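Local coordinates for acetoacetate decarboxylase (Sphingomonas wittichii, PDB 5UPB), which is an acetoacetate decarboxylase-like lyase that probably acts on carbonyl substrates through a Schiff-base intermediate, as its relatives do, at residues 199-204 with 253-258; 210-215 with 239-244; 100-105 with 226-231; 17-22 with 65-70. All blocks are in the same frame, centred on the assembly; numbering follows the deposited sequence.

Overall arrangement
Interactions 1 and 2 are antiparallel strand pairings, each with a beta bulge, and they join consecutive parts of the chain: strand 196-202 precedes 206-221, and 235-249 precedes 253-257. Interaction 2 is buried, with aliphatic and aromatic side chains and a bridging water at its glycine end; interaction 1 is only partly buried and mixes leucines with charged groups. Interaction 3 is wholly buried and involves no strand pairing: the side chains of strand 95-105 reach a loop, where an indole meets a carboxylate. Interaction 4 lies at the surface, about 29 Å from interaction 3 between centres, and is rich in acids and hydroxyls. Its strand 21-34 neighbours strand 235-249 of interaction 2. Each contact also touches another subunit.

Interaction 1 (199-204 with 253-258); sequences LVEVNR and TRLESL
The carbonyl oxygen of Leu199 receives two backbone N-H groups from the facing strand: Leu255 N at 2.8 Å from Leu199 O, and Glu256 N more weakly, at 3.5 Å from the same oxygen. In return Leu199 N donates to Glu256 O (2.9 Å). Farther along, Glu201 N binds Thr253 O at 2.8 Å and Thr253 N binds Glu201 O, while Val200 and Arg254 form the non-hydrogen-bonded pair between. The extra residue turns the Leu255 side chain toward strand 199-202, where its CD1 lies 3.9 Å from Leu199 CG and its CD2 runs beside Glu201 OE1. A branched apolar side chain suits this place, since it packs on both Leu199 and the methylene CB of Glu201, whose carboxylate is directed at Arg95, although the position of OE2 is doubtful. Arg254 sends NH1 and NH2 end-on to Ser257 OG, both 2.9 Å from it and in the guanidinium plane, and NH1 also pairs with Glu198. An alanine at Arg254 would probably leave Glu198 without its charged mate and Ser257 OG without both donors. Two successive residues facing Leu199 make this a classic beta bulge in the antiparallel pairing of the C-terminal strand.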
loop_
_atom_site.group_PDB
_atom_site.type_symbol
_atom_site.label_atom_id
_atom_site.label_comp_id
_atom_site.label_asym_id
_atom_site.label_seq_id
_atom_site.Cartn_x
_atom_site.Cartn_y
_atom_site.Cartn_z
ATOM N N LEU A 199 -16.232 -26.382 -13.406
ATOM C CA LEU A 199 -16.567 -26.458 -11.994
ATOM C C LEU A 199 -15.596 -27.402 -11.319
ATOM O O LEU A 199 -15.315 -28.490 -11.831
ATOM C CB LEU A 199 -18.022 -26.932 -11.854
ATOM C CG LEU A 199 -18.769 -26.878 -10.529
ATOM C CD1 LEU A 199 -19.034 -25.440 -10.169
ATOM C CD2 LEU A 199 -20.106 -27.631 -10.692
ATOM N N VAL A 200 -15.100 -26.987 -10.147
ATOM C CA VAL A 200 -14.137 -27.766 -9.393
ATOM C C VAL A 200 -14.619 -27.864 -7.949
ATOM O O VAL A 200 -15.456 -27.090 -7.497
ATOM C CB VAL A 200 -12.723 -27.140 -9.446
ATOM C CG1 VAL A 200 -12.212 -27.067 -10.868
ATOM C CG2 VAL A 200 -12.749 -25.724 -8.864
ATOM N N GLU A 201 -14.048 -28.811 -7.217
ATOM C CA GLU A 201 -14.384 -29.054 -5.806
ATOM C C GLU A 201 -13.104 -29.151 -4.996
ATOM O O GLU A 201 -12.154 -29.800 -5.443
ATOM C CB GLU A 201 -15.173 -30.349 -5.644
ATOM C CG GLU A 201 -15.664 -30.598 -4.252
ATOM C CD GLU A 201 -16.327 -31.946 -4.129
ATOM O OE1 GLU A 201 -16.361 -32.696 -5.116
ATOM O OE2 GLU A 201 -16.742 -32.292 -3.021
ATOM N N VAL A 202 -12.985 -28.360 -3.922
ATOM C CA VAL A 202 -11.847 -28.474 -3.020
ATOM C C VAL A 202 -12.320 -29.143 -1.729
ATOM O O VAL A 202 -13.334 -28.732 -1.149
ATOM C CB VAL A 202 -11.165 -27.125 -2.768
ATOM C CG1 VAL A 202 -12.137 -26.166 -2.297
ATOM C CG2 VAL A 202 -10.083 -27.276 -1.751
ATOM N N ASN A 203 -11.597 -30.145 -1.264
ATOM C CA ASN A 203 -11.860 -30.711 0.058
ATOM C C ASN A 203 -10.621 -30.588 0.925
ATOM O O ASN A 203 -9.493 -30.713 0.442
ATOM C CB ASN A 203 -12.291 -32.175 -0.002
ATOM C CG ASN A 203 -13.680 -32.327 -0.549
ATOM O OD1 ASN A 203 -14.669 -32.098 0.165
ATOM N ND2 ASN A 203 -13.771 -32.659 -1.841
ATOM N N ARG A 204 -10.844 -30.290 2.197
ATOM C CA ARG A 204 -9.741 -30.176 3.129
ATOM C C ARG A 204 -9.274 -31.578 3.484
ATOM O O ARG A 204 -10.075 -32.419 3.902
ATOM C CB ARG A 204 -10.242 -29.413 4.343
ATOM C CG ARG A 204 -10.612 -27.974 3.931
ATOM C CD ARG A 204 -11.061 -27.062 5.048
ATOM N NE ARG A 204 -12.430 -27.345 5.461
ATOM C CZ ARG A 204 -13.490 -26.747 4.935
ATOM N NH1 ARG A 204 -13.342 -25.832 3.986
ATOM N NH2 ARG A 204 -14.702 -27.059 5.357
ATOM N N THR A 253 -10.360 -30.614 -7.466
ATOM C CA THR A 253 -10.710 -31.635 -8.450
ATOM C C THR A 253 -11.760 -31.103 -9.408
ATOM O O THR A 253 -12.763 -30.496 -9.005
ATOM C CB THR A 253 -11.249 -32.900 -7.762
ATOM O OG1 THR A 253 -10.265 -33.408 -6.863
ATOM C CG2 THR A 253 -11.574 -34.000 -8.785
ATOM N N ARG A 254 -11.563 -31.392 -10.675
ATOM C CA ARG A 254 -12.540 -31.000 -11.676
ATOM C C ARG A 254 -13.782 -31.879 -11.568
ATOM O O ARG A 254 -13.684 -33.106 -11.526
ATOM C CB ARG A 254 -11.930 -31.122 -13.074
ATOM C CG ARG A 254 -12.929 -30.954 -14.203
ATOM C CD ARG A 254 -12.253 -31.209 -15.546
ATOM N NE ARG A 254 -13.215 -31.756 -16.496
ATOM C CZ ARG A 254 -13.891 -31.032 -17.374
ATOM N NH1 ARG A 254 -13.693 -29.717 -17.450
ATOM N NH2 ARG A 254 -14.765 -31.633 -18.181
ATOM N N LEU A 255 -14.957 -31.245 -11.575
ATOM C CA LEU A 255 -16.245 -31.925 -11.585
ATOM C C LEU A 255 -16.835 -32.048 -12.983
ATOM O O LEU A 255 -17.261 -33.131 -13.372
ATOM C CB LEU A 255 -17.246 -31.179 -10.698
ATOM C CG LEU A 255 -16.927 -31.112 -9.211
ATOM C CD1 LEU A 255 -17.879 -30.120 -8.528
ATOM C CD2 LEU A 255 -17.052 -32.500 -8.602
ATOM N N GLU A 256 -16.892 -30.954 -13.738
ATOM C CA GLU A 256 -17.499 -30.972 -15.059
ATOM C C GLU A 256 -17.182 -29.650 -15.746
ATOM O O GLU A 256 -16.866 -28.660 -15.085
ATOM C CB GLU A 256 -19.016 -31.188 -14.955
ATOM C CG GLU A 256 -19.755 -30.080 -14.219
ATOM C CD GLU A 256 -20.904 -30.590 -13.370
ATOM O OE1 GLU A 256 -20.890 -31.781 -12.984
ATOM O OE2 GLU A 256 -21.817 -29.790 -13.075
ATOM N N SER A 257 -17.274 -29.639 -17.071
ATOM C CA SER A 257 -17.175 -28.377 -17.807
ATOM C C SER A 257 -18.437 -27.535 -17.659
ATOM O O SER A 257 -19.526 -28.038 -17.362
ATOM C CB SER A 257 -16.932 -28.614 -19.294
ATOM O OG SER A 257 -15.645 -29.157 -19.498
ATOM N N LEU A 258 -18.271 -26.226 -17.882
ATOM C CA LEU A 258 -19.373 -25.262 -17.891
ATOM C C LEU A 258 -19.573 -24.641 -19.281
ATOM O O LEU A 258 -18.653 -24.628 -20.103
ATOM C CB LEU A 258 -19.130 -24.154 -16.864
ATOM C CG LEU A 258 -19.052 -24.624 -15.423
ATOM C CD1 LEU A 258 -19.197 -23.472 -14.481
ATOM C CD2 LEU A 258 -20.145 -25.651 -15.186
#

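Interaction 2 (210-215 with 239-244); sequences GDIWAG and AGVTYS
Strands 212-215 and 239-244 run antiparallel at 165°, with Trp213 and Thr242 trading both backbone bonds and Gly210 doing the same with Ser244. Trp213 N lies 2.9 Å from Thr242 O. Ser244 N is equally close to Gly210 O, at 2.9 Å. Between these pairs the chain turns a corner at Asp211, whose phi of 48° puts it in the left-handed region. Its carbonyl oxygen is buried without a hydrogen-bond partner and is met by the CA-H of Tyr243. Ile212 CG2 presses against Val241 CG2 at 3.5 Å, tighter than usual for two carbons. Val241 reaches there because CG2 stands anti to the backbone N, which also brings it against Trp213 O. Ile212 CG1 rests on Tyr243 CB (3.7 Å); a beta-branched residue suits the place because its two branches serve two neighbours. Trp213 and Thr242 share a face, Trp213 CB lying 3.9 Å from Thr242 CG2, while Thr242 OG1 turns away to Met27 and Arg130. Ser244 OG, held by Asp26, shares a water that binds Asp211 OD2 only weakly; the main partner of Asp211 is Tyr134 of the third subunit. A second water links Gly215 O to Gly240 N, where the backbone bond from Gly215 N to Gly240 O is weak. The one-residue shift in register is that of a beta bulge, here set where strand 206-221 bends while still paired with strand 235-249.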
loop_
_atom_site.group_PDB
_atom_site.type_symbol
_atom_site.label_atom_id
_atom_site.label_comp_id
_atom_site.label_asym_id
_atom_site.label_seq_id
_atom_site.Cartn_x
_atom_site.Cartn_y
_atom_site.Cartn_z
ATOM N N GLY A 210 -10.997 -24.021 16.277
ATOM C CA GLY A 210 -10.937 -23.944 17.726
ATOM C C GLY A 210 -10.908 -22.495 18.156
ATOM O O GLY A 210 -10.997 -21.585 17.333
ATOM N N ASP A 211 -10.801 -22.283 19.464
ATOM C CA ASP A 211 -10.811 -20.939 20.058
ATOM C C ASP A 211 -11.953 -20.101 19.508
ATOM O O ASP A 211 -11.775 -19.001 18.980
ATOM C CB ASP A 211 -9.459 -20.249 19.862
ATOM C CG ASP A 211 -8.347 -20.954 20.632
ATOM O OD1 ASP A 211 -8.425 -20.944 21.876
ATOM O OD2 ASP A 211 -7.444 -21.565 20.017
ATOM N N ILE A 212 -13.132 -20.653 19.642
ATOM C CA ILE A 212 -14.348 -20.107 19.057
ATOM C C ILE A 212 -15.066 -19.231 20.077
ATOM O O ILE A 212 -15.241 -19.620 21.257
ATOM C CB ILE A 212 -15.263 -21.242 18.578
ATOM C CG1 ILE A 212 -14.522 -22.142 17.605
ATOM C CG2 ILE A 212 -16.500 -20.693 17.932
ATOM C CD1 ILE A 212 -15.276 -23.479 17.329
ATOM N N TRP A 213 -15.483 -18.043 19.618
ATOM C CA TRP A 213 -16.276 -17.096 20.401
ATOM C C TRP A 213 -17.450 -16.603 19.569
ATOM O O TRP A 213 -17.288 -16.255 18.399
ATOM C CB TRP A 213 -15.433 -15.908 20.852
ATOM C CG TRP A 213 -14.243 -16.327 21.687
ATOM C CD1 TRP A 213 -13.033 -16.748 21.224
ATOM C CD2 TRP A 213 -14.158 -16.356 23.113
ATOM N NE1 TRP A 213 -12.202 -17.059 22.277
ATOM C CE2 TRP A 213 -12.860 -16.806 23.447
ATOM C CE3 TRP A 213 -15.054 -16.061 24.141
ATOM C CZ2 TRP A 213 -12.444 -16.992 24.770
ATOM C CZ3 TRP A 213 -14.629 -16.234 25.464
ATOM C CH2 TRP A 213 -13.335 -16.674 25.760
ATOM N N ALA A 214 -18.626 -16.565 20.171
ATOM C CA ALA A 214 -19.839 -16.105 19.512
ATOM C C ALA A 214 -20.197 -14.731 20.053
ATOM O O ALA A 214 -19.752 -14.326 21.124
ATOM C CB ALA A 214 -21.010 -17.077 19.743
ATOM N N GLY A 215 -21.037 -14.012 19.328
ATOM C CA GLY A 215 -21.397 -12.698 19.822
ATOM C C GLY A 215 -22.351 -11.997 18.903
ATOM O O GLY A 215 -22.997 -12.610 18.053
ATOM N N ALA A 239 -25.906 -14.512 12.614
ATOM C CA ALA A 239 -25.011 -14.822 13.719
ATOM C C ALA A 239 -23.620 -14.313 13.401
ATOM O O ALA A 239 -23.292 -14.025 12.248
ATOM C CB ALA A 239 -24.937 -16.326 13.957
ATOM N N GLY A 240 -22.807 -14.210 14.439
ATOM C CA GLY A 240 -21.414 -13.849 14.262
ATOM C C GLY A 240 -20.531 -14.707 15.138
ATOM O O GLY A 240 -20.945 -15.168 16.210
ATOM N N VAL A 241 -19.322 -14.955 14.648
ATOM C CA VAL A 241 -18.338 -15.769 15.350
ATOM C C VAL A 241 -16.933 -15.351 14.922
ATOM O O VAL A 241 -16.720 -14.866 13.798
ATOM C CB VAL A 241 -18.581 -17.273 15.078
ATOM C CG1 VAL A 241 -18.297 -17.590 13.631
ATOM C CG2 VAL A 241 -17.738 -18.129 15.976
ATOM N N THR A 242 -15.973 -15.504 15.851
ATOM C CA THR A 242 -14.543 -15.375 15.561
ATOM C C THR A 242 -13.873 -16.629 16.097
ATOM O O THR A 242 -14.327 -17.210 17.097
ATOM C CB THR A 242 -13.921 -14.087 16.175
ATOM O OG1 THR A 242 -12.580 -13.904 15.693
ATOM C CG2 THR A 242 -13.915 -14.130 17.735
ATOM N N TYR A 243 -12.853 -17.096 15.396
ATOM C CA TYR A 243 -12.274 -18.389 15.711
ATOM C C TYR A 243 -10.944 -18.524 15.005
ATOM O O TYR A 243 -10.576 -17.715 14.136
ATOM C CB TYR A 243 -13.198 -19.529 15.317
ATOM C CG TYR A 243 -13.527 -19.565 13.846
ATOM C CD1 TYR A 243 -14.548 -18.797 13.337
ATOM C CD2 TYR A 243 -12.854 -20.423 12.984
ATOM C CE1 TYR A 243 -14.871 -18.855 11.989
ATOM C CE2 TYR A 243 -13.171 -20.491 11.657
ATOM C CZ TYR A 243 -14.191 -19.713 11.160
ATOM O OH TYR A 243 -14.502 -19.793 9.821
ATOM N N SER A 244 -10.259 -19.611 15.340
ATOM C CA SER A 244 -9.026 -19.976 14.655
ATOM C C SER A 244 -9.250 -21.227 13.826
ATOM O O SER A 244 -10.056 -22.111 14.166
ATOM C CB SER A 244 -7.887 -20.160 15.643
ATOM O OG SER A 244 -7.702 -18.942 16.334
HETATM O O HOH W 1 -6.153 -19.090 18.593
HETATM O O HOH W 2 -24.259 -14.764 16.967
#

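Interaction 3 (100-105 with 226-231); sequences PAFVWV and DEALEC
Trp104 donates its indole N-H to Glu227 from above the plane of the carboxylate. NE1 lies 2.9 Å from Glu227 OE2 and the bond is fairly straight at 165°, yet the nitrogen stands 51° out of the carboxylate plane. Seen from the tryptophan the acceptor is almost exactly in the ring plane; the ring and carboxylate planes are 71° apart, with OE2 at the indole edge. A bend at chi2 of Glu227 folds its CD back toward the indole, and OE1 then comes within 3.6 Å of Trp104 CZ2. That second oxygen has its own strong partner, Lys122, so each carboxylate oxygen is tied to a different donor and the group is probably hindered from turning. At the benzene end of the indole, Trp104 CH2 packs 3.8 Å from Leu229 CD2, the two side chains meeting obliquely. A phenylalanine in place of Trp104 would probably leave Glu227 OE2 with little more than a long, weak ion pair to Arg153, and open a gap beside Leu229. Phe102 comes alongside with its rim: CE2 is 3.4 Å from Ala228 O, which lies near the ring plane, and CZ is 4.0 Å from Ala228 CB. Ala228 O accepts a backbone hydrogen bond from Cys231 N (3.1 Å) in the 3-10 turn, and the single methyl of Ala228 lets the ring edge approach its carbonyl. Strand 95-105 runs here between strands 80-92 and 121-123, Leu158 of strand 156-166 packs on Trp104, Glu227 and Leu229, and Phe6 of the second subunit stacks on Phe102.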
loop_
_atom_site.group_PDB
_atom_site.type_symbol
_atom_site.label_atom_id
_atom_site.label_comp_id
_atom_site.label_asym_id
_atom_site.label_seq_id
_atom_site.Cartn_x
_atom_site.Cartn_y
_atom_site.Cartn_z
ATOM N N PRO A 100 -17.466 -19.331 -3.025
ATOM C CA PRO A 100 -16.992 -17.993 -2.598
ATOM C C PRO A 100 -17.004 -16.996 -3.764
ATOM O O PRO A 100 -15.995 -16.702 -4.395
ATOM C CB PRO A 100 -15.585 -18.294 -2.072
ATOM C CG PRO A 100 -15.128 -19.434 -2.942
ATOM C CD PRO A 100 -16.351 -20.245 -3.315
ATOM N N ALA A 101 -18.187 -16.420 -3.999
ATOM C CA ALA A 101 -18.433 -15.596 -5.194
ATOM C C ALA A 101 -17.498 -14.402 -5.274
ATOM O O ALA A 101 -16.934 -14.124 -6.332
ATOM C CB ALA A 101 -19.878 -15.104 -5.190
ATOM N N PHE A 102 -17.405 -13.622 -4.197
ATOM C CA PHE A 102 -16.577 -12.422 -4.169
ATOM C C PHE A 102 -15.527 -12.583 -3.075
ATOM O O PHE A 102 -15.880 -12.659 -1.894
ATOM C CB PHE A 102 -17.397 -11.160 -3.879
ATOM C CG PHE A 102 -18.551 -10.916 -4.818
ATOM C CD1 PHE A 102 -18.612 -11.500 -6.053
ATOM C CD2 PHE A 102 -19.572 -10.081 -4.428
ATOM C CE1 PHE A 102 -19.682 -11.255 -6.892
ATOM C CE2 PHE A 102 -20.637 -9.847 -5.248
ATOM C CZ PHE A 102 -20.683 -10.436 -6.485
ATOM N N VAL A 103 -14.257 -12.525 -3.457
ATOM C CA VAL A 103 -13.123 -12.623 -2.545
ATOM C C VAL A 103 -12.130 -11.522 -2.881
ATOM O O VAL A 103 -11.829 -11.290 -4.060
ATOM C CB VAL A 103 -12.437 -13.994 -2.659
ATOM C CG1 VAL A 103 -11.290 -14.133 -1.631
ATOM C CG2 VAL A 103 -13.464 -15.100 -2.485
ATOM N N TRP A 104 -11.620 -10.844 -1.845
ATOM C CA TRP A 104 -10.550 -9.859 -1.974
ATOM C C TRP A 104 -9.411 -10.287 -1.052
ATOM O O TRP A 104 -9.652 -10.647 0.105
ATOM C CB TRP A 104 -11.028 -8.428 -1.621
ATOM C CG TRP A 104 -12.182 -7.917 -2.481
ATOM C CD1 TRP A 104 -12.087 -7.115 -3.610
ATOM C CD2 TRP A 104 -13.585 -8.168 -2.289
ATOM N NE1 TRP A 104 -13.344 -6.854 -4.102
ATOM C CE2 TRP A 104 -14.277 -7.493 -3.318
ATOM C CE3 TRP A 104 -14.322 -8.894 -1.347
ATOM C CZ2 TRP A 104 -15.660 -7.522 -3.435
ATOM C CZ3 TRP A 104 -15.710 -8.915 -1.460
ATOM C CH2 TRP A 104 -16.360 -8.221 -2.510
ATOM N N VAL A 105 -8.182 -10.279 -1.581
ATOM C CA VAL A 105 -6.993 -10.719 -0.868
ATOM C C VAL A 105 -5.935 -9.652 -1.101
ATOM O O VAL A 105 -6.021 -8.856 -2.046
ATOM C CB VAL A 105 -6.549 -12.143 -1.342
ATOM C CG1 VAL A 105 -6.056 -12.137 -2.801
ATOM C CG2 VAL A 105 -5.477 -12.721 -0.454
ATOM N N ASP A 226 -17.315 -0.927 -9.870
ATOM C CA ASP A 226 -16.779 -2.149 -10.480
ATOM C C ASP A 226 -16.969 -3.388 -9.592
ATOM O O ASP A 226 -16.238 -4.380 -9.705
ATOM C CB ASP A 226 -15.302 -1.955 -10.856
ATOM C CG ASP A 226 -14.426 -1.480 -9.697
ATOM O OD1 ASP A 226 -14.948 -1.267 -8.578
ATOM O OD2 ASP A 226 -13.211 -1.284 -9.927
ATOM N N GLU A 227 -17.967 -3.358 -8.716
ATOM C CA GLU A 227 -18.317 -4.501 -7.879
ATOM C C GLU A 227 -19.818 -4.679 -7.952
ATOM O O GLU A 227 -20.533 -3.804 -8.436
ATOM C CB GLU A 227 -17.907 -4.292 -6.420
ATOM C CG GLU A 227 -16.445 -3.982 -6.210
ATOM C CD GLU A 227 -15.562 -5.197 -6.411
ATOM O OE1 GLU A 227 -16.086 -6.267 -6.825
ATOM O OE2 GLU A 227 -14.337 -5.098 -6.140
ATOM N N ALA A 228 -20.311 -5.767 -7.386
ATOM C CA ALA A 228 -21.739 -6.046 -7.390
ATOM C C ALA A 228 -22.208 -6.399 -5.987
ATOM O O ALA A 228 -22.945 -7.368 -5.785
ATOM C CB ALA A 228 -22.092 -7.180 -8.352
ATOM N N LEU A 229 -21.794 -5.584 -5.009
ATOM C CA LEU A 229 -22.068 -5.839 -3.602
ATOM C C LEU A 229 -23.554 -5.791 -3.305
ATOM O O LEU A 229 -24.001 -6.425 -2.353
ATOM C CB LEU A 229 -21.325 -4.819 -2.743
ATOM C CG LEU A 229 -19.811 -4.944 -2.843
ATOM C CD1 LEU A 229 -19.100 -3.624 -2.517
ATOM C CD2 LEU A 229 -19.359 -6.041 -1.902
ATOM N N GLU A 230 -24.324 -5.064 -4.117
ATOM C CA GLU A 230 -25.761 -4.969 -3.915
ATOM C C GLU A 230 -26.437 -6.339 -3.965
ATOM O O GLU A 230 -27.565 -6.470 -3.490
ATOM C CB GLU A 230 -26.373 -4.023 -4.958
ATOM C CG GLU A 230 -26.041 -2.538 -4.702
ATOM C CD GLU A 230 -24.594 -2.134 -5.100
ATOM O OE1 GLU A 230 -23.925 -2.872 -5.870
ATOM O OE2 GLU A 230 -24.124 -1.067 -4.630
ATOM N N CYS A 231 -25.815 -7.344 -4.586
ATOM C CA CYS A 231 -26.388 -8.686 -4.605
ATOM C C CYS A 231 -26.572 -9.275 -3.201
ATOM O O CYS A 231 -27.415 -10.160 -3.020
ATOM C CB CYS A 231 -25.508 -9.598 -5.451
ATOM S SG CYS A 231 -25.432 -9.102 -7.153
#

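Interaction 4 (17-22 with 65-70); sequences DDALYG and SEDQPA
Tyr21 holds its CG anti to the carbonyl carbon (chi1 -81°), and chi2 of 75° turns one face of the ring to Ser65, whose own OG stands anti to the backbone N (chi1 174°) and heads toward Asp67. Ser65 CA sits 3.4 Å above the ring plane, offset toward the rim, and Ser65 CB comes to 3.3 Å from Tyr21 CZ. A residue as small as serine lets the backbone lie this close to the aromatic face. Asp17 anchors the tip of the phenol: its OD1 takes the Tyr21 OH hydrogen bond (2.7 Å) with its syn lone pair. Tyr21 and Ser65 are a non-hydrogen-bonded antiparallel pair at the meeting of strands 21-34 and 53-65, and from Ser65 to Gln68 the chain makes a type I beta turn, closed by Gln68 N on Ser65 O. Beside the pair, Glu66 N donates to Leu20 O at 2.9 Å, and the Glu66 side chain runs alongside that of Leu20. Within the turn Ser65 OG gives its hydrogen to Asp67 OD1 (2.7 Å). The methyl of Ala19 lodges against both partners, with CB 3.5 Å from Ser65 OG and the same from Asp67 OD1. Asp17 OD2 and Asp67 OD1 stand 4.2 Å apart, and their like charges are probably eased by the hydroxyl that each carboxylate receives. The neighbouring Gly22 O makes a weak hydrogen bond to Asn135 of the third subunit.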
loop_
_atom_site.group_PDB
_atom_site.type_symbol
_atom_site.label_atom_id
_atom_site.label_comp_id
_atom_site.label_asym_id
_atom_site.label_seq_id
_atom_site.Cartn_x
_atom_site.Cartn_y
_atom_site.Cartn_z
ATOM N N ASP A 17 3.457 -22.898 -6.682
ATOM C CA ASP A 17 3.919 -24.241 -7.039
ATOM C C ASP A 17 2.779 -25.224 -6.793
ATOM O O ASP A 17 1.753 -24.875 -6.209
ATOM C CB ASP A 17 5.171 -24.626 -6.234
ATOM C CG ASP A 17 5.080 -24.204 -4.780
ATOM O OD1 ASP A 17 3.966 -23.840 -4.362
ATOM O OD2 ASP A 17 6.103 -24.198 -4.063
ATOM N N ASP A 18 2.920 -26.459 -7.270
ATOM C CA ASP A 18 1.877 -27.454 -7.022
ATOM C C ASP A 18 2.176 -28.312 -5.794
ATOM O O ASP A 18 1.696 -29.449 -5.687
ATOM C CB ASP A 18 1.649 -28.327 -8.261
ATOM C CG ASP A 18 2.912 -28.945 -8.786
ATOM O OD1 ASP A 18 3.993 -28.366 -8.556
ATOM O OD2 ASP A 18 2.813 -30.006 -9.438
ATOM N N ALA A 19 2.971 -27.792 -4.879
ATOM C CA ALA A 19 3.157 -28.436 -3.595
ATOM C C ALA A 19 1.886 -28.324 -2.758
ATOM O O ALA A 19 1.010 -27.498 -3.002
ATOM C CB ALA A 19 4.336 -27.805 -2.857
ATOM N N LEU A 20 1.775 -29.210 -1.782
ATOM C CA LEU A 20 0.709 -29.093 -0.805
ATOM C C LEU A 20 1.013 -27.941 0.163
ATOM O O LEU A 20 2.136 -27.770 0.621
ATOM C CB LEU A 20 0.555 -30.411 -0.046
ATOM C CG LEU A 20 0.004 -31.597 -0.872
ATOM C CD1 LEU A 20 0.008 -32.872 -0.041
ATOM C CD2 LEU A 20 -1.394 -31.366 -1.455
ATOM N N TYR A 21 0.005 -27.173 0.510
ATOM C CA TYR A 21 0.165 -26.112 1.504
ATOM C C TYR A 21 -0.641 -26.379 2.767
ATOM O O TYR A 21 -1.633 -27.117 2.755
ATOM C CB TYR A 21 -0.243 -24.780 0.937
ATOM C CG TYR A 21 0.889 -24.199 0.101
ATOM C CD1 TYR A 21 1.199 -24.684 -1.168
ATOM C CD2 TYR A 21 1.644 -23.143 0.602
ATOM C CE1 TYR A 21 2.253 -24.129 -1.900
ATOM C CE2 TYR A 21 2.676 -22.585 -0.120
ATOM C CZ TYR A 21 2.973 -23.070 -1.358
ATOM O OH TYR A 21 4.021 -22.482 -2.011
ATOM N N GLY A 22 -0.157 -25.804 3.867
ATOM C CA GLY A 22 -0.923 -25.714 5.089
ATOM C C GLY A 22 -1.124 -24.263 5.456
ATOM O O GLY A 22 -0.253 -23.422 5.232
ATOM N N SER A 65 4.374 -23.853 2.407
ATOM C CA SER A 65 4.555 -24.967 1.489
ATOM C C SER A 65 5.222 -26.123 2.212
ATOM O O SER A 65 6.204 -25.937 2.940
ATOM C CB SER A 65 5.427 -24.546 0.302
ATOM O OG SER A 65 5.746 -25.639 -0.534
ATOM N N GLU A 66 4.679 -27.330 2.000
ATOM C CA GLU A 66 5.180 -28.517 2.681
ATOM C C GLU A 66 6.625 -28.822 2.300
ATOM O O GLU A 66 7.357 -29.446 3.082
ATOM C CB GLU A 66 4.269 -29.700 2.352
ATOM C CG GLU A 66 4.515 -30.925 3.207
ATOM C CD GLU A 66 3.232 -31.574 3.703
ATOM O OE1 GLU A 66 2.161 -31.365 3.091
ATOM O OE2 GLU A 66 3.300 -32.291 4.722
ATOM N N ASP A 67 7.047 -28.416 1.101
ATOM C CA ASP A 67 8.426 -28.591 0.649
ATOM C C ASP A 67 9.208 -27.275 0.564
ATOM O O ASP A 67 10.235 -27.215 -0.115
ATOM C CB ASP A 67 8.453 -29.314 -0.701
ATOM C CG ASP A 67 8.001 -28.439 -1.855
ATOM O OD1 ASP A 67 7.546 -27.301 -1.619
ATOM O OD2 ASP A 67 8.107 -28.901 -3.011
ATOM N N GLN A 68 8.744 -26.217 1.220
ATOM C CA GLN A 68 9.575 -25.052 1.521
ATOM C C GLN A 68 9.114 -24.573 2.888
ATOM O O GLN A 68 8.670 -23.426 3.072
ATOM C CB GLN A 68 9.467 -23.962 0.456
ATOM C CG GLN A 68 10.588 -23.977 -0.558
ATOM C CD GLN A 68 10.683 -22.669 -1.318
ATOM O OE1 GLN A 68 9.906 -22.413 -2.239
ATOM N NE2 GLN A 68 11.627 -21.821 -0.919
ATOM N N PRO A 69 9.169 -25.458 3.872
ATOM C CA PRO A 69 8.537 -25.149 5.151
ATOM C C PRO A 69 9.218 -24.028 5.893
ATOM O O PRO A 69 8.605 -23.455 6.802
ATOM C CB PRO A 69 8.623 -26.486 5.914
ATOM C CG PRO A 69 9.850 -27.159 5.329
ATOM C CD PRO A 69 9.883 -26.760 3.891
ATOM N N ALA A 70 10.442 -23.665 5.513
ATOM C CA ALA A 70 11.168 -22.597 6.180
ATOM C C ALA A 70 11.232 -21.300 5.374
ATOM O O ALA A 70 12.019 -20.417 5.704
ATOM C CB ALA A 70 12.591 -23.059 6.485
#